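Local coordinates for protein beta-1,4-mannanase (Aplysia kurodai, PDB 3VUP) that probably hydrolyses the beta-1,4-linked mannose backbone of mannans in the digestive fluid of the sea hare, using a TIM-barrel glycoside hydrolase fold, at residues G86-L89 with D90-D94; N173-K176 with C177-T180; I200-F203 with L204-A208; M302-T305 with Q306-N309. All coordinates share one frame; numbering follows the deposited sequence. Where two conformers were deposited one is given.

Contact 1: residues G86-L89 with D90-D94; sequences GTML and DDMKD
Asp91 reaches back one helical turn to Thr87, its CB resting 3.4 Å from Thr87 O, the carbonyl oxygen that also takes the hydrogen bond from Asp91 N. With CG turned anti to the carbonyl carbon (chi1 -66°), the carboxylate is carried back toward the start of helix 88-101. OD1 stays near Thr87 O without bonding to it, since both are acceptors. At the tip, Thr87 OG1 donates a hydrogen bond to Asp91 OD2 over 2.7 Å, on its syn side but 33° out of the carboxylate plane. Threonine suits this place because its short branched side chain keeps the hydroxyl close to the backbone; Thr87 OG1 in turn accepts from Gly35 N, while Gly33 N gives a second bond to Asp91 OD2.

Met88 and Met92 run side by side on the buried flank, CE of Met88 lying 4.1 Å from SD of Met92, and both pack against Phe32. Behind them the regular turns begin, with Met92 N bonded to Met88 O at 3.0 Å and Lys93 N to Leu89 O at 3.1 Å. On the exposed side a water bridges the first turn, donating to Gly86 O and accepting from Asp90 N. Positive phi (77°) makes glycine well suited to the bend at Gly86. Asp83 accepts from the backbone N of Thr87 and Met88 through OD1 and of Gly86 through OD2. Asp83, Asp90 and Asp91 thus gather at the amino end of the helix, where its dipole would probably stabilise their negative charge.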
ATOM      1  N   GLY A  86      20.643 -13.629   4.864  1.00 11.42           N
ATOM      2  CA  GLY A  86      20.586 -13.108   6.216  1.00 11.40           C
ATOM      3  C   GLY A  86      20.814 -11.611   6.330  1.00 11.14           C
ATOM      4  O   GLY A  86      21.336 -11.143   7.341  1.00 12.16           O
ATOM      5  N   THR A  87      20.440 -10.852   5.302  1.00  9.95           N
ATOM      6  CA  THR A  87      20.523  -9.392   5.400  1.00  9.40           C
ATOM      7  C   THR A  87      19.169  -8.706   5.563  1.00  8.52           C
ATOM      8  O   THR A  87      19.114  -7.541   5.968  1.00  8.16           O
ATOM      9  CB  THR A  87      21.259  -8.736   4.203  1.00 10.06           C
ATOM     10  OG1 THR A  87      20.422  -8.741   3.040  1.00  8.82           O
ATOM     11  CG2 THR A  87      22.552  -9.462   3.892  1.00 10.93           C
ATOM     12  N   MET A  88      18.085  -9.416   5.258  1.00  8.33           N
ATOM     13  CA  MET A  88      16.759  -8.803   5.177  1.00  7.70           C
ATOM     14  C   MET A  88      16.348  -8.031   6.427  1.00  7.45           C
ATOM     15  O   MET A  88      15.816  -6.933   6.318  1.00  7.15           O
ATOM     16  CB  MET A  88      15.715  -9.863   4.834  1.00  8.14           C
ATOM     17  CG  MET A  88      14.308  -9.324   4.637  1.00  7.11           C
ATOM     18  SD  MET A  88      14.228  -8.095   3.324  1.00  7.48           S
ATOM     19  CE  MET A  88      12.464  -8.105   3.003  1.00  8.20           C
ATOM     20  N   LEU A  89      16.557  -8.608   7.607  1.00  7.94           N
ATOM     21  CA  LEU A  89      16.144  -7.930   8.827  1.00  8.40           C
ATOM     22  C   LEU A  89      16.939  -6.635   9.000  1.00  8.48           C
ATOM     23  O   LEU A  89      16.363  -5.575   9.230  1.00  8.73           O
ATOM     24  CB  LEU A  89      16.286  -8.848  10.044  1.00  9.23           C
ATOM     25  CG  LEU A  89      15.512 -10.168   9.959  1.00 11.28           C
ATOM     26  CD1 LEU A  89      15.692 -10.949  11.245  1.00 12.20           C
ATOM     27  CD2 LEU A  89      14.037  -9.940   9.669  1.00 12.14           C
ATOM     28  N   ASP A  90      18.260  -6.720   8.865  1.00  8.69           N
ATOM     29  CA  ASP A  90      19.108  -5.531   8.902  1.00  9.90           C
ATOM     30  C   ASP A  90      18.699  -4.509   7.840  1.00  8.71           C
ATOM     31  O   ASP A  90      18.717  -3.302   8.088  1.00  8.99           O
ATOM     32  CB  ASP A  90      20.584  -5.899   8.683  1.00 12.60           C
ATOM     33  CG  ASP A  90      21.195  -6.661   9.851  1.00 15.22           C
ATOM     34  OD1 ASP A  90      20.696  -6.550  10.990  1.00 15.83           O
ATOM     35  OD2 ASP A  90      22.198  -7.368   9.621  1.00 17.11           O
ATOM     36  N   ASP A  91      18.354  -4.998   6.651  1.00  8.57           N
ATOM     37  CA  ASP A  91      17.989  -4.126   5.542  1.00  8.16           C
ATOM     38  C   ASP A  91      16.740  -3.318   5.873  1.00  7.64           C
ATOM     39  O   ASP A  91      16.681  -2.110   5.622  1.00  7.56           O
ATOM     40  CB  ASP A  91      17.726  -4.940   4.274  1.00  8.02           C
ATOM     41  CG  ASP A  91      18.969  -5.632   3.732  1.00  7.83           C
ATOM     42  OD1 ASP A  91      20.110  -5.244   4.086  1.00  9.19           O
ATOM     43  OD2 ASP A  91      18.786  -6.571   2.924  1.00  8.41           O
ATOM     44  N   MET A  92      15.737  -3.984   6.431  1.00  7.41           N
ATOM     45  CA  MET A  92      14.493  -3.298   6.746  1.00  7.67           C
ATOM     46  C   MET A  92      14.704  -2.268   7.858  1.00  8.39           C
ATOM     47  O   MET A  92      14.164  -1.159   7.794  1.00  8.54           O
ATOM     48  CB  MET A  92      13.393  -4.300   7.098  1.00  7.82           C
ATOM     49  CG  MET A  92      12.990  -5.201   5.922  1.00  8.11           C
ATOM     50  SD  MET A  92      12.354  -4.307   4.477  1.00  9.14           S
ATOM     51  CE  MET A  92      10.839  -3.605   5.134  1.00 10.49           C
ATOM     52  N   LYS A  93      15.517  -2.608   8.854  1.00  8.36           N
ATOM     53  CA  LYS A  93      15.834  -1.650   9.902  1.00  8.85           C
ATOM     54  C   LYS A  93      16.610  -0.461   9.342  1.00  8.24           C
ATOM     55  O   LYS A  93      16.317   0.684   9.673  1.00  8.54           O
ATOM     56  CB  LYS A  93      16.606  -2.307  11.049  1.00 11.04           C
ATOM     57  CG  LYS A  93      17.157  -1.288  12.049  0.58 13.47           C
ATOM     58  CD  LYS A  93      17.281  -1.833  13.458  0.58 15.38           C
ATOM     59  CE  LYS A  93      17.482  -0.694  14.453  0.58 16.29           C
ATOM     60  NZ  LYS A  93      18.644   0.175  14.101  0.58 16.64           N
ATOM     61  N   ASP A  94      17.588  -0.731   8.482  1.00  8.51           N
ATOM     62  CA  ASP A  94      18.390   0.342   7.919  1.00  8.78           C
ATOM     63  C   ASP A  94      17.575   1.250   7.000  1.00  8.58           C
ATOM     64  O   ASP A  94      17.804   2.462   6.956  1.00  8.57           O
ATOM     65  CB  ASP A  94      19.615  -0.211   7.193  1.00  9.74           C
ATOM     66  CG  ASP A  94      20.686   0.837   6.997  1.00 10.88           C
ATOM     67  OD1 ASP A  94      21.045   1.515   7.983  1.00 11.58           O
ATOM     68  OD2 ASP A  94      21.163   0.995   5.857  1.00 11.35           O
TER
HETATM   69  O   HOH W   1      19.790  -9.232   8.879  1.00 18.08           O

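Contact 2: residues N173-K176 with C177-T180; sequences NAEK and CYDT
Asn173 and Asp179 bring their backbones to 4.5 Å between CA atoms, so 173-180 folds back on itself as a compact loop of successive turns. Tyr178 N donates to Glu175 O at 2.9 Å, and Asp179 N bonds to Lys176 O at 3.2 Å, from well above the plane of that carbonyl. Asp179 OD1 closes the loop by accepting from Asn173 N at 3.0 Å, while its OD2 is hydrogen-bonded to Thr181 OG1.

Among the side chains, Glu175 does double work. With CG anti to the backbone N (chi1 166°), that carbon lies over one face of the Tyr178 ring, 3.8 Å from the centroid, as a CH-pi contact. A bend at chi2 (55°) then carries the carboxylate to Cys177, where OE2 accepts a nearly straight hydrogen bond from Cys177 N at 2.9 Å; a long aliphatic stem ending in an acceptor serves both ends. Asn173 stands at the ring's edge, its amide almost perpendicular to the ring, and OD1 accepts from Glu175 N at 2.8 Å.

The last bond makes an Asx turn. Cys177 is joined by a disulfide to Cys244, and Tyr178 packs on Leu247 and Ala248, so the whole is a disulfide-anchored surface loop following barrel strand 157-161.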
ATOM      1  N   ASN A 173     -21.457 -14.630  -5.868  1.00  6.43           N
ATOM      2  CA  ASN A 173     -21.305 -15.429  -4.665  1.00  6.69           C
ATOM      3  C   ASN A 173     -22.464 -15.099  -3.748  1.00  6.55           C
ATOM      4  O   ASN A 173     -22.886 -13.947  -3.676  1.00  7.27           O
ATOM      5  CB  ASN A 173     -19.957 -15.173  -3.979  1.00  7.04           C
ATOM      6  CG  ASN A 173     -19.604 -16.249  -2.954  1.00  6.98           C
ATOM      7  OD1 ASN A 173     -20.231 -16.352  -1.899  1.00  6.90           O
ATOM      8  ND2 ASN A 173     -18.572 -17.024  -3.247  1.00  9.26           N
ATOM      9  N   ALA A 174     -22.990 -16.111  -3.069  1.00  6.75           N
ATOM     10  CA  ALA A 174     -24.051 -15.905  -2.092  1.00  7.60           C
ATOM     11  C   ALA A 174     -23.647 -14.923  -0.998  1.00  7.14           C
ATOM     12  O   ALA A 174     -24.495 -14.252  -0.409  1.00  8.22           O
ATOM     13  CB  ALA A 174     -24.444 -17.228  -1.469  1.00  8.95           C
ATOM     14  N   GLU A 175     -22.352 -14.880  -0.706  1.00  5.91           N
ATOM     15  CA  GLU A 175     -21.811 -13.982   0.300  1.00  6.76           C
ATOM     16  C   GLU A 175     -21.344 -12.691  -0.370  1.00  6.00           C
ATOM     17  O   GLU A 175     -20.476 -12.709  -1.244  1.00  6.01           O
ATOM     18  CB  GLU A 175     -20.667 -14.668   1.049  1.00  7.14           C
ATOM     19  CG  GLU A 175     -19.801 -13.744   1.897  1.00  7.21           C
ATOM     20  CD  GLU A 175     -20.587 -12.925   2.904  1.00  7.24           C
ATOM     21  OE1 GLU A 175     -21.317 -13.519   3.732  1.00  8.43           O
ATOM     22  OE2 GLU A 175     -20.456 -11.680   2.874  1.00  7.68           O
ATOM     23  N   LYS A 176     -21.932 -11.574   0.052  1.00  5.92           N
ATOM     24  CA  LYS A 176     -21.627 -10.263  -0.510  1.00  6.16           C
ATOM     25  C   LYS A 176     -20.130  -9.966  -0.507  1.00  5.76           C
ATOM     26  O   LYS A 176     -19.604  -9.410  -1.473  1.00  6.21           O
ATOM     27  CB  LYS A 176     -22.394  -9.183   0.260  1.00  7.46           C
ATOM     28  CG  LYS A 176     -22.078  -7.752  -0.147  1.00  8.46           C
ATOM     29  CD  LYS A 176     -22.948  -6.750   0.616  1.00  9.22           C
ATOM     30  CE  LYS A 176     -22.516  -5.312   0.350  1.00 10.29           C
ATOM     31  NZ  LYS A 176     -21.312  -4.911   1.138  1.00 10.09           N
ATOM     32  N   CYS A 177     -19.430 -10.343   0.562  1.00  5.62           N
ATOM     33  CA  CYS A 177     -17.997 -10.081   0.632  1.00  5.64           C
ATOM     34  C   CYS A 177     -17.201 -10.713  -0.501  1.00  5.17           C
ATOM     35  O   CYS A 177     -16.086 -10.263  -0.784  1.00  5.72           O
ATOM     36  CB  CYS A 177     -17.415 -10.580   1.955  1.00  6.57           C
ATOM     37  SG  CYS A 177     -17.984  -9.699   3.402  1.00  6.58           S
ATOM     38  N   TYR A 178     -17.747 -11.760  -1.121  1.00  4.95           N
ATOM     39  CA  TYR A 178     -17.015 -12.486  -2.159  1.00  5.87           C
ATOM     40  C   TYR A 178     -17.535 -12.223  -3.574  1.00  5.62           C
ATOM     41  O   TYR A 178     -16.881 -12.580  -4.550  1.00  7.91           O
ATOM     42  CB  TYR A 178     -17.047 -13.998  -1.888  1.00  6.88           C
ATOM     43  CG  TYR A 178     -16.646 -14.419  -0.482  1.00  6.54           C
ATOM     44  CD1 TYR A 178     -15.753 -13.668   0.279  1.00  6.85           C
ATOM     45  CD2 TYR A 178     -17.167 -15.575   0.087  1.00  6.56           C
ATOM     46  CE1 TYR A 178     -15.400 -14.054   1.566  1.00  7.46           C
ATOM     47  CE2 TYR A 178     -16.817 -15.973   1.367  1.00  7.13           C
ATOM     48  CZ  TYR A 178     -15.931 -15.208   2.104  1.00  7.30           C
ATOM     49  OH  TYR A 178     -15.576 -15.587   3.385  1.00  8.33           O
ATOM     50  N   ASP A 179     -18.709 -11.611  -3.686  1.00  5.54           N
ATOM     51  CA  ASP A 179     -19.369 -11.414  -4.971  1.00  5.38           C
ATOM     52  C   ASP A 179     -18.702 -10.273  -5.737  1.00  4.95           C
ATOM     53  O   ASP A 179     -18.506  -9.198  -5.176  1.00  5.22           O
ATOM     54  CB  ASP A 179     -20.835 -11.081  -4.704  1.00  5.60           C
ATOM     55  CG  ASP A 179     -21.628 -10.883  -5.969  1.00  6.03           C
ATOM     56  OD1 ASP A 179     -22.421 -11.788  -6.313  1.00  6.48           O
ATOM     57  OD2 ASP A 179     -21.463  -9.824  -6.616  1.00  5.63           O
ATOM     58  N   THR A 180     -18.375 -10.491  -7.014  1.00  4.94           N
ATOM     59  CA  THR A 180     -17.716  -9.447  -7.798  1.00  5.04           C
ATOM     60  C   THR A 180     -18.560  -8.998  -8.986  1.00  4.61           C
ATOM     61  O   THR A 180     -18.041  -8.430  -9.949  1.00  4.94           O
ATOM     62  CB  THR A 180     -16.317  -9.872  -8.274  1.00  5.39           C
ATOM     63  OG1 THR A 180     -16.435 -11.042  -9.088  1.00  5.59           O
ATOM     64  CG2 THR A 180     -15.418 -10.172  -7.093  1.00  5.88           C
TER

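Contact 3: residues I200-F203 with L204-A208; sequences ILRF and LNWQA
Helix 197-214 is one of the helices that surround the TIM barrel, and two pairs of side chains spaced four residues apart mark its middle turns: Phe203 with Gln207, and Arg202 with Trp206. Gln207 brings its NE2 over the centre of the Phe203 ring, 3.1 Å above the plane, with the amide steeply tilted to the ring at 62°. That same nitrogen donates to Phe203 O at 3.0 Å, coming from above the carbonyl plane, while the oxygen lies in the amide's own plane. Gln207 N adds a weak bond to this oxygen. Because OE1 accepts from Trp111 NE1, both ends of the buried amide are satisfied and its rotation is fixed, a task for which a carboxamide, donor and acceptor in one group, is well suited.

On another flank, in the conformer described, the aliphatic stem of Arg202 runs alongside the Trp206 indole. CG makes a CH-pi contact over the five-membered ring, 3.7 Å from its centroid and 14° off the normal, and Arg202 CD passes the rim at Trp206 CZ2, 3.8 Å away. The stem reaches this face because CG is anti to the backbone N (chi1 173°); a bend at chi3 then takes the guanidinium onward to a salt bridge with Asp199. Leu201 CD2 and Leu204 CD1 touch only lightly, 4.4 Å apart.

Leu201 and Leu204 pack on Leu245 of helix 242-249, Trp206 on Leu133 and Ile137 of helix 130-147, and Phe203 and Gln207 face Met160 and Leu159 of barrel strand 157-161.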
ATOM      1  N   ILE A 200      -8.311 -14.250  -1.274  1.00  6.06           N
ATOM      2  CA  ILE A 200      -7.544 -13.017  -1.104  0.60  5.52           C
ATOM      3  C   ILE A 200      -7.848 -12.357   0.239  1.00  5.21           C
ATOM      4  O   ILE A 200      -6.953 -11.798   0.874  1.00  5.23           O
ATOM      5  CB  ILE A 200      -7.718 -12.007  -2.282  0.60  6.38           C
ATOM      6  CG1 ILE A 200      -6.463 -11.143  -2.429  0.60  6.82           C
ATOM      7  CG2 ILE A 200      -8.942 -11.116  -2.097  0.60  6.67           C
ATOM      8  CD1 ILE A 200      -5.243 -11.889  -2.933  0.60  7.32           C
ATOM      9  N   LEU A 201      -9.091 -12.450   0.701  1.00  5.06           N
ATOM     10  CA  LEU A 201      -9.429 -11.853   1.986  1.00  5.51           C
ATOM     11  C   LEU A 201      -8.790 -12.612   3.148  1.00  5.50           C
ATOM     12  O   LEU A 201      -8.395 -11.996   4.139  1.00  5.50           O
ATOM     13  CB  LEU A 201     -10.939 -11.688   2.153  1.00  5.88           C
ATOM     14  CG  LEU A 201     -11.593 -10.698   1.192  1.00  6.42           C
ATOM     15  CD1 LEU A 201     -13.104 -10.768   1.343  1.00  6.78           C
ATOM     16  CD2 LEU A 201     -11.070  -9.282   1.425  1.00  7.52           C
ATOM     17  N   ARG A 202      -8.688 -13.935   3.045  1.00  5.91           N
ATOM     18  CA  ARG A 202      -7.962 -14.689   4.053  0.58  6.60           C
ATOM     19  C   ARG A 202      -6.497 -14.260   4.062  1.00  5.84           C
ATOM     20  O   ARG A 202      -5.911 -14.027   5.117  1.00  6.31           O
ATOM     21  CB  ARG A 202      -8.065 -16.192   3.802  0.58  7.66           C
ATOM     22  CG  ARG A 202      -7.187 -16.999   4.741  0.58  8.11           C
ATOM     23  CD  ARG A 202      -7.237 -18.495   4.451  0.58  8.91           C
ATOM     24  NE  ARG A 202      -6.666 -18.834   3.150  0.58  9.87           N
ATOM     25  CZ  ARG A 202      -7.381 -19.244   2.109  0.58 11.25           C
ATOM     26  NH1 ARG A 202      -8.699 -19.363   2.208  0.58 11.97           N
ATOM     27  NH2 ARG A 202      -6.776 -19.531   0.966  0.58 11.98           N
ATOM     28  N   PHE A 203      -5.910 -14.166   2.875  1.00  5.85           N
ATOM     29  CA  PHE A 203      -4.522 -13.746   2.689  1.00  6.04           C
ATOM     30  C   PHE A 203      -4.268 -12.411   3.381  1.00  5.76           C
ATOM     31  O   PHE A 203      -3.280 -12.252   4.102  1.00  5.93           O
ATOM     32  CB  PHE A 203      -4.276 -13.685   1.174  1.00  6.71           C
ATOM     33  CG  PHE A 203      -2.921 -13.173   0.741  1.00  6.54           C
ATOM     34  CD1 PHE A 203      -1.806 -14.000   0.730  1.00  7.70           C
ATOM     35  CD2 PHE A 203      -2.801 -11.897   0.218  1.00  7.42           C
ATOM     36  CE1 PHE A 203      -0.579 -13.534   0.263  1.00  8.01           C
ATOM     37  CE2 PHE A 203      -1.585 -11.427  -0.242  1.00  8.07           C
ATOM     38  CZ  PHE A 203      -0.475 -12.242  -0.225  1.00  8.54           C
ATOM     39  N   LEU A 204      -5.178 -11.467   3.175  1.00  5.13           N
ATOM     40  CA  LEU A 204      -5.058 -10.154   3.791  1.00  5.22           C
ATOM     41  C   LEU A 204      -5.320 -10.185   5.302  1.00  4.80           C
ATOM     42  O   LEU A 204      -4.549  -9.628   6.084  1.00  5.31           O
ATOM     43  CB  LEU A 204      -5.981  -9.160   3.082  1.00  5.37           C
ATOM     44  CG  LEU A 204      -5.687  -8.917   1.593  1.00  5.78           C
ATOM     45  CD1 LEU A 204      -6.816  -8.130   0.941  1.00  6.39           C
ATOM     46  CD2 LEU A 204      -4.362  -8.199   1.399  1.00  5.69           C
ATOM     47  N   ASN A 205      -6.395 -10.849   5.710  1.00  4.90           N
ATOM     48  CA  ASN A 205      -6.749 -10.937   7.127  1.00  4.93           C
ATOM     49  C   ASN A 205      -5.625 -11.555   7.946  1.00  5.13           C
ATOM     50  O   ASN A 205      -5.265 -11.040   9.006  1.00  5.34           O
ATOM     51  CB  ASN A 205      -8.041 -11.750   7.280  1.00  5.17           C
ATOM     52  CG  ASN A 205      -8.429 -12.012   8.730  1.00  5.11           C
ATOM     53  OD1 ASN A 205      -8.380 -13.146   9.205  1.00  5.82           O
ATOM     54  ND2 ASN A 205      -8.838 -10.966   9.437  1.00  5.52           N
ATOM     55  N   TRP A 206      -5.066 -12.665   7.471  1.00  5.02           N
ATOM     56  CA  TRP A 206      -4.046 -13.347   8.263  1.00  5.63           C
ATOM     57  C   TRP A 206      -2.785 -12.502   8.399  1.00  5.35           C
ATOM     58  O   TRP A 206      -2.169 -12.461   9.462  1.00  5.59           O
ATOM     59  CB  TRP A 206      -3.714 -14.719   7.681  1.00  6.06           C
ATOM     60  CG  TRP A 206      -4.782 -15.759   7.903  1.00  5.98           C
ATOM     61  CD1 TRP A 206      -6.079 -15.557   8.310  1.00  5.86           C
ATOM     62  CD2 TRP A 206      -4.631 -17.174   7.742  1.00  7.02           C
ATOM     63  NE1 TRP A 206      -6.736 -16.762   8.401  1.00  7.10           N
ATOM     64  CE2 TRP A 206      -5.873 -17.769   8.055  1.00  7.39           C
ATOM     65  CE3 TRP A 206      -3.568 -17.995   7.352  1.00  8.04           C
ATOM     66  CZ2 TRP A 206      -6.077 -19.149   7.991  1.00  9.14           C
ATOM     67  CZ3 TRP A 206      -3.774 -19.358   7.288  1.00  9.68           C
ATOM     68  CH2 TRP A 206      -5.018 -19.923   7.610  1.00  9.36           C
ATOM     69  N   GLN A 207      -2.397 -11.814   7.331  1.00  4.84           N
ATOM     70  CA  GLN A 207      -1.207 -10.980   7.422  1.00  5.40           C
ATOM     71  C   GLN A 207      -1.429  -9.762   8.314  1.00  5.30           C
ATOM     72  O   GLN A 207      -0.567  -9.412   9.119  1.00  5.99           O
ATOM     73  CB  GLN A 207      -0.712 -10.578   6.038  1.00  5.59           C
ATOM     74  CG  GLN A 207      -0.182 -11.741   5.218  1.00  5.57           C
ATOM     75  CD  GLN A 207       0.237 -11.290   3.840  1.00  6.99           C
ATOM     76  OE1 GLN A 207       1.385 -10.915   3.624  1.00  7.51           O
ATOM     77  NE2 GLN A 207      -0.703 -11.288   2.905  1.00  8.23           N
ATOM     78  N   ALA A 208      -2.574  -9.108   8.167  1.00  5.09           N
ATOM     79  CA  ALA A 208      -2.864  -7.958   9.007  1.00  5.20           C
ATOM     80  C   ALA A 208      -2.873  -8.340  10.486  1.00  5.44           C
ATOM     81  O   ALA A 208      -2.351  -7.610  11.321  1.00  5.37           O
ATOM     82  CB  ALA A 208      -4.181  -7.311   8.603  1.00  5.78           C
TER

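Contact 4: residues M302-T305 with Q306-N309; sequences MTIT and QMFN
Thr303 and Gln306 exchange hydrogen bonds at the start of helix 304-313, forming a capping box on the solvent side of the contact. Thr303 is the N-cap: its OG1 accepts from the first-turn Gln306 N at 3.0 Å, and Gln306 OE1 returns a bond to the N-cap's own N-H, 2.9 Å from Thr303 N. The threonine hydroxyl reaches the first turn because it sits between the backbone N and the carbonyl carbon (chi1 66°); in Gln306, CG anti to the carbonyl carbon (chi1 -75°) sends the extended chain back along the helix start to Thr303 N. Both polar residues suit an exposed edge.

The buried side, formed by Ile304, Met307 and Phe308, is packed more closely and is mostly apolar. Ile304 CG1 lies at the edge of the Phe308 ring, 3.9 Å from CE2, the two side chains pointing the same way. Partly exposed Met302 joins this side through CB, 3.6 Å from Met307 CG, and through SD, which also lies near that carbon. Thr305 O is gripped by two donors of Asn309, ND2 at 2.9 Å and the backbone N at 3.0 Å, from opposite faces of its plane. The amide nitrogen also donates to Asn337.

Helix 304-313 is the crossover between barrel strands 289-293 and 318-322: Phe308 leans on Ala319 and Ser321 of the second, while Thr305 and Asn309 rest against helix 324-338.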
ATOM      1  N   MET A 302      -5.634  17.633 -15.316  1.00  6.31           N
ATOM      2  CA  MET A 302      -5.073  18.380 -14.196  1.00  6.54           C
ATOM      3  C   MET A 302      -3.555  18.412 -14.255  1.00  6.31           C
ATOM      4  O   MET A 302      -2.925  17.448 -14.687  1.00  6.57           O
ATOM      5  CB  MET A 302      -5.472  17.732 -12.867  1.00  6.85           C
ATOM      6  CG  MET A 302      -6.953  17.686 -12.575  1.00  8.43           C
ATOM      7  SD  MET A 302      -7.226  16.920 -10.966  1.00 11.52           S
ATOM      8  CE  MET A 302      -8.984  17.131 -10.776  1.00 11.12           C
ATOM      9  N   THR A 303      -2.956  19.500 -13.777  1.00  5.77           N
ATOM     10  CA  THR A 303      -1.517  19.496 -13.534  1.00  6.19           C
ATOM     11  C   THR A 303      -1.249  18.717 -12.245  1.00  5.45           C
ATOM     12  O   THR A 303      -2.140  18.560 -11.420  1.00  5.39           O
ATOM     13  CB  THR A 303      -0.962  20.912 -13.336  1.00  6.87           C
ATOM     14  OG1 THR A 303      -1.519  21.451 -12.134  1.00  6.86           O
ATOM     15  CG2 THR A 303      -1.281  21.810 -14.525  1.00  7.91           C
ATOM     16  N   ILE A 304      -0.014  18.261 -12.045  1.00  5.98           N
ATOM     17  CA  ILE A 304       0.302  17.548 -10.812  1.00  5.98           C
ATOM     18  C   ILE A 304       0.049  18.435  -9.573  1.00  5.76           C
ATOM     19  O   ILE A 304      -0.378  17.946  -8.532  1.00  5.54           O
ATOM     20  CB  ILE A 304       1.745  16.992 -10.832  1.00  6.35           C
ATOM     21  CG1 ILE A 304       1.928  15.910  -9.763  1.00  6.84           C
ATOM     22  CG2 ILE A 304       2.759  18.112 -10.690  1.00  8.00           C
ATOM     23  CD1 ILE A 304       1.209  14.602 -10.080  1.00  6.55           C
ATOM     24  N   THR A 305       0.272  19.741  -9.690  1.00  5.72           N
ATOM     25  CA  THR A 305      -0.003  20.634  -8.566  1.00  6.22           C
ATOM     26  C   THR A 305      -1.503  20.672  -8.268  1.00  5.64           C
ATOM     27  O   THR A 305      -1.919  20.598  -7.107  1.00  5.78           O
ATOM     28  CB  THR A 305       0.566  22.051  -8.805  1.00  7.42           C
ATOM     29  OG1 THR A 305       1.995  21.970  -8.881  1.00  8.26           O
ATOM     30  CG2 THR A 305       0.198  22.991  -7.671  1.00  7.82           C
ATOM     31  N   GLN A 306      -2.316  20.764  -9.313  1.00  5.59           N
ATOM     32  CA  GLN A 306      -3.757  20.705  -9.126  1.00  5.98           C
ATOM     33  C   GLN A 306      -4.168  19.398  -8.464  1.00  5.10           C
ATOM     34  O   GLN A 306      -5.099  19.382  -7.653  1.00  5.47           O
ATOM     35  CB  GLN A 306      -4.496  20.896 -10.448  1.00  5.93           C
ATOM     36  CG  GLN A 306      -4.485  22.345 -10.904  1.00  7.05           C
ATOM     37  CD  GLN A 306      -4.996  22.514 -12.315  1.00  8.16           C
ATOM     38  OE1 GLN A 306      -4.798  21.654 -13.169  1.00  7.94           O
ATOM     39  NE2 GLN A 306      -5.659  23.627 -12.568  1.00 11.12           N
ATOM     40  N   MET A 307      -3.484  18.308  -8.811  1.00  4.81           N
ATOM     41  CA  MET A 307      -3.833  17.003  -8.258  1.00  5.01           C
ATOM     42  C   MET A 307      -3.535  16.937  -6.760  1.00  4.65           C
ATOM     43  O   MET A 307      -4.386  16.520  -5.981  1.00  5.33           O
ATOM     44  CB  MET A 307      -3.135  15.878  -9.028  1.00  5.07           C
ATOM     45  CG  MET A 307      -3.557  15.819 -10.487  1.00  5.16           C
ATOM     46  SD  MET A 307      -2.806  14.484 -11.420  1.00  5.47           S
ATOM     47  CE  MET A 307      -3.886  13.133 -10.965  1.00  5.82           C
ATOM     48  N   PHE A 308      -2.337  17.349  -6.352  1.00  5.17           N
ATOM     49  CA  PHE A 308      -2.010  17.353  -4.926  1.00  5.21           C
ATOM     50  C   PHE A 308      -2.957  18.251  -4.135  1.00  4.92           C
ATOM     51  O   PHE A 308      -3.435  17.880  -3.058  1.00  5.56           O
ATOM     52  CB  PHE A 308      -0.558  17.762  -4.684  1.00  5.46           C
ATOM     53  CG  PHE A 308       0.414  16.609  -4.736  1.00  5.31           C
ATOM     54  CD1 PHE A 308       0.661  15.834  -3.609  1.00  5.86           C
ATOM     55  CD2 PHE A 308       1.077  16.292  -5.909  1.00  5.77           C
ATOM     56  CE1 PHE A 308       1.558  14.779  -3.652  1.00  5.96           C
ATOM     57  CE2 PHE A 308       1.973  15.240  -5.956  1.00  5.80           C
ATOM     58  CZ  PHE A 308       2.212  14.482  -4.832  1.00  6.10           C
ATOM     59  N   ASN A 309      -3.259  19.431  -4.674  1.00  5.60           N
ATOM     60  CA  ASN A 309      -4.203  20.340  -4.019  1.00  5.98           C
ATOM     61  C   ASN A 309      -5.593  19.729  -3.951  1.00  5.36           C
ATOM     62  O   ASN A 309      -6.277  19.848  -2.936  1.00  5.87           O
ATOM     63  CB  ASN A 309      -4.230  21.705  -4.714  1.00  6.79           C
ATOM     64  CG  ASN A 309      -3.089  22.593  -4.277  1.00  7.35           C
ATOM     65  OD1 ASN A 309      -3.213  23.347  -3.326  1.00  8.74           O
ATOM     66  ND2 ASN A 309      -1.958  22.488  -4.955  1.00  7.25           N
TER

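Overall arrangement
From the N terminus, contact 1 begins helix 88-101, between barrel strands 58-65 and 105-112. Contact 2 closes a tight turn within the long loop after strand 157-161, and contact 3 follows on helix 197-214, before strand 220-224. Contact 4 starts helix 304-313, between strands 289-293 and 318-322. All four are local and in series, so none nests in or crosses another. Contacts 2 and 3 alone touch, where Leu201 packs on Cys177 and Tyr178. Contacts 1 and 2 lie on opposite sides of the chain's centre, their centres about 40 Å apart. Contacts 1, 3 and 4 thus belong to helices around the barrel, and contact 2 to a surface loop packed on contact 3.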